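Local coordinates for hypothetical protein PA2218 (Pseudomonas aeruginosa, PDB 2HDW) that is uncharacterised but has an alpha/beta-hydrolase fold and is probably a hydrolase of the family that includes E. coli YcjY, at residues T200-Y204 / H344-Y348. Numbering follows the deposited sequence.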
ATOM      1  N   THR A 200       9.776   2.155  -2.519  1.00  9.53           N
ATOM      2  CA  THR A 200       8.708   1.232  -2.882  1.00  7.39           C
ATOM      3  C   THR A 200       9.262  -0.159  -2.609  1.00  8.17           C
ATOM      4  O   THR A 200      10.458  -0.399  -2.786  1.00  8.63           O
ATOM      5  CB  THR A 200       8.306   1.323  -4.377  1.00  9.69           C
ATOM      6  OG1 THR A 200       9.445   1.057  -5.206  1.00 11.05           O
ATOM      7  CG2 THR A 200       7.738   2.698  -4.698  1.00 10.71           C
ATOM      8  N   SER A 201       8.407  -1.067  -2.155  1.00  8.19           N
ATOM      9  CA  SER A 201       8.853  -2.425  -1.872  1.00  9.37           C
ATOM     10  C   SER A 201       8.015  -3.431  -2.659  1.00  9.86           C
ATOM     11  O   SER A 201       6.788  -3.443  -2.546  1.00 11.52           O
ATOM     12  CB  SER A 201       8.749  -2.714  -0.371  1.00  6.80           C
ATOM     13  OG  SER A 201       9.376  -3.944  -0.043  1.00  9.28           O
ATOM     14  N   THR A 202       8.685  -4.255  -3.465  1.00  8.28           N
ATOM     15  CA  THR A 202       8.023  -5.281  -4.278  1.00  9.62           C
ATOM     16  C   THR A 202       6.694  -4.748  -4.844  1.00  9.73           C
ATOM     17  O   THR A 202       5.632  -5.367  -4.718  1.00 11.20           O
ATOM     18  CB  THR A 202       7.815  -6.588  -3.429  1.00  9.53           C
ATOM     19  OG1 THR A 202       7.454  -7.669  -4.295  1.00 12.55           O
ATOM     20  CG2 THR A 202       6.727  -6.400  -2.361  1.00  8.20           C
ATOM     21  N   MET A 203       6.788  -3.600  -5.510  1.00  8.06           N
ATOM     22  CA  MET A 203       5.631  -2.902  -6.064  1.00  9.43           C
ATOM     23  C   MET A 203       4.912  -3.506  -7.262  1.00  9.75           C
ATOM     24  O   MET A 203       5.449  -4.337  -7.999  1.00  8.83           O
ATOM     25  CB  MET A 203       6.017  -1.450  -6.439  1.00  8.29           C
ATOM     26  CG  MET A 203       6.781  -1.297  -7.777  1.00  9.63           C
ATOM     27  SD  MET A 203       7.015   0.433  -8.377  1.00  1.11           S
ATOM     28  CE  MET A 203       5.466   0.740  -9.232  1.00  8.75           C
ATOM     29  N   TYR A 204       3.680  -3.032  -7.433  1.00  9.62           N
ATOM     30  CA  TYR A 204       2.792  -3.369  -8.540  1.00 10.15           C
ATOM     31  C   TYR A 204       2.297  -1.989  -8.965  1.00 10.92           C
ATOM     32  O   TYR A 204       2.270  -1.062  -8.152  1.00  9.12           O
ATOM     33  CB  TYR A 204       1.538  -4.109  -8.063  1.00 11.40           C
ATOM     34  CG  TYR A 204       1.500  -5.617  -8.165  1.00 11.94           C
ATOM     35  CD1 TYR A 204       2.379  -6.415  -7.432  1.00 13.80           C
ATOM     36  CD2 TYR A 204       0.481  -6.252  -8.884  1.00 13.34           C
ATOM     37  CE1 TYR A 204       2.235  -7.801  -7.397  1.00 13.25           C
ATOM     38  CE2 TYR A 204       0.329  -7.637  -8.855  1.00 14.20           C
ATOM     39  CZ  TYR A 204       1.205  -8.405  -8.103  1.00 14.71           C
ATOM     40  OH  TYR A 204       1.020  -9.769  -8.010  1.00 14.13           O
ATOM     41  N   HIS A 344       8.244 -12.435  -4.065  1.00 12.43           N
ATOM     42  CA  HIS A 344       7.394 -11.275  -3.831  1.00 13.48           C
ATOM     43  C   HIS A 344       6.987 -11.202  -2.361  1.00 13.03           C
ATOM     44  O   HIS A 344       7.259 -10.208  -1.675  1.00 12.56           O
ATOM     45  CB  HIS A 344       6.143 -11.344  -4.715  1.00 14.30           C
ATOM     46  CG  HIS A 344       5.227 -10.168  -4.554  1.00 15.02           C
ATOM     47  ND1 HIS A 344       4.353 -10.044  -3.496  1.00 15.73           N
ATOM     48  CD2 HIS A 344       5.097  -9.035  -5.282  1.00 13.01           C
ATOM     49  CE1 HIS A 344       3.723  -8.886  -3.581  1.00 12.61           C
ATOM     50  NE2 HIS A 344       4.158  -8.254  -4.655  1.00 15.63           N
ATOM     51  N   VAL A 345       6.340 -12.258  -1.869  1.00 12.19           N
ATOM     52  CA  VAL A 345       5.895 -12.280  -0.481  1.00 10.80           C
ATOM     53  C   VAL A 345       7.049 -12.213   0.520  1.00 11.02           C
ATOM     54  O   VAL A 345       6.841 -11.875   1.680  1.00 12.39           O
ATOM     55  CB  VAL A 345       5.012 -13.522  -0.197  1.00  8.59           C
ATOM     56  CG1 VAL A 345       4.638 -13.577   1.266  1.00 10.08           C
ATOM     57  CG2 VAL A 345       3.736 -13.449  -1.043  1.00  6.46           C
ATOM     58  N   ASP A 346       8.267 -12.513   0.081  1.00 10.69           N
ATOM     59  CA  ASP A 346       9.413 -12.432   0.990  1.00 10.17           C
ATOM     60  C   ASP A 346       9.558 -11.030   1.569  1.00  8.87           C
ATOM     61  O   ASP A 346       9.943 -10.868   2.730  1.00  9.56           O
ATOM     62  CB  ASP A 346      10.726 -12.770   0.278  1.00  8.97           C
ATOM     63  CG  ASP A 346      11.006 -14.254   0.229  1.00 14.29           C
ATOM     64  OD1 ASP A 346      10.433 -15.014   1.043  1.00 13.85           O
ATOM     65  OD2 ASP A 346      11.820 -14.655  -0.625  1.00 14.58           O
ATOM     66  N   LEU A 347       9.272 -10.014   0.758  1.00  9.19           N
ATOM     67  CA  LEU A 347       9.406  -8.632   1.218  1.00  9.42           C
ATOM     68  C   LEU A 347       8.189  -8.126   1.981  1.00 10.39           C
ATOM     69  O   LEU A 347       8.058  -6.930   2.234  1.00  9.89           O
ATOM     70  CB  LEU A 347       9.726  -7.698   0.035  1.00  8.53           C
ATOM     71  CG  LEU A 347      11.219  -7.512  -0.299  1.00  8.12           C
ATOM     72  CD1 LEU A 347      11.883  -8.864  -0.524  1.00  8.50           C
ATOM     73  CD2 LEU A 347      11.374  -6.635  -1.534  1.00  8.67           C
ATOM     74  N   TYR A 348       7.301  -9.044   2.345  1.00 12.21           N
ATOM     75  CA  TYR A 348       6.110  -8.703   3.117  1.00 11.66           C
ATOM     76  C   TYR A 348       6.452  -8.756   4.606  1.00 12.43           C
ATOM     77  O   TYR A 348       6.164  -7.822   5.362  1.00 11.97           O
ATOM     78  CB  TYR A 348       4.987  -9.719   2.851  1.00 13.42           C
ATOM     79  CG  TYR A 348       4.042  -9.397   1.708  1.00 15.74           C
ATOM     80  CD1 TYR A 348       4.406  -8.514   0.689  1.00 16.30           C
ATOM     81  CD2 TYR A 348       2.788 -10.012   1.628  1.00 17.08           C
ATOM     82  CE1 TYR A 348       3.543  -8.249  -0.382  1.00 15.62           C
ATOM     83  CE2 TYR A 348       1.923  -9.760   0.563  1.00 18.13           C
ATOM     84  CZ  TYR A 348       2.309  -8.876  -0.438  1.00 17.69           C
ATOM     85  OH  TYR A 348       1.463  -8.631  -1.497  1.00 19.00           O
TER
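With OG1 of T202 trans to the backbone nitrogen (chi1 -167°), the methyl CG2 falls between that nitrogen and the carbonyl carbon and is presented to H344, whose ring swings across beneath it because CG also extends trans to its own nitrogen (chi1 -179°). The result is a CH-pi contact: T202 CG2 sits 4.1 Å from the centroid of the H344 ring, 19° off its normal. At its edge the Y348 ring meets the same methyl, CE1 lying 4.2 Å from T202 CG2. The Y204 ring approaches H344 obliquely, with centroids 5.5 Å apart and planes nearly perpendicular, while its hydroxyl is hydrogen-bonded to Y214, Y263 and H318.

L347 supplies the aliphatic flank. Its CD2 packs 4.0 Å from T202 CB and 3.7 Å from S201 OG. That serine hydroxyl is satisfied by Y116 OH, which also bonds to L347 O and so ties the two segments together through a third residue.

The buried contact thus joins the end of strand 197-201 and the loop that leaves it to the loop following strand 334-339, the last strand in the chain, and to the short helix 346-349 that this loop leads into. H344 also touches C179, at the turn between strand 173-178 and helix 180-191. This topology is consistent with the alpha/beta-hydrolase active site, where a histidine in the loop after the last strand faces the nucleophile elbow.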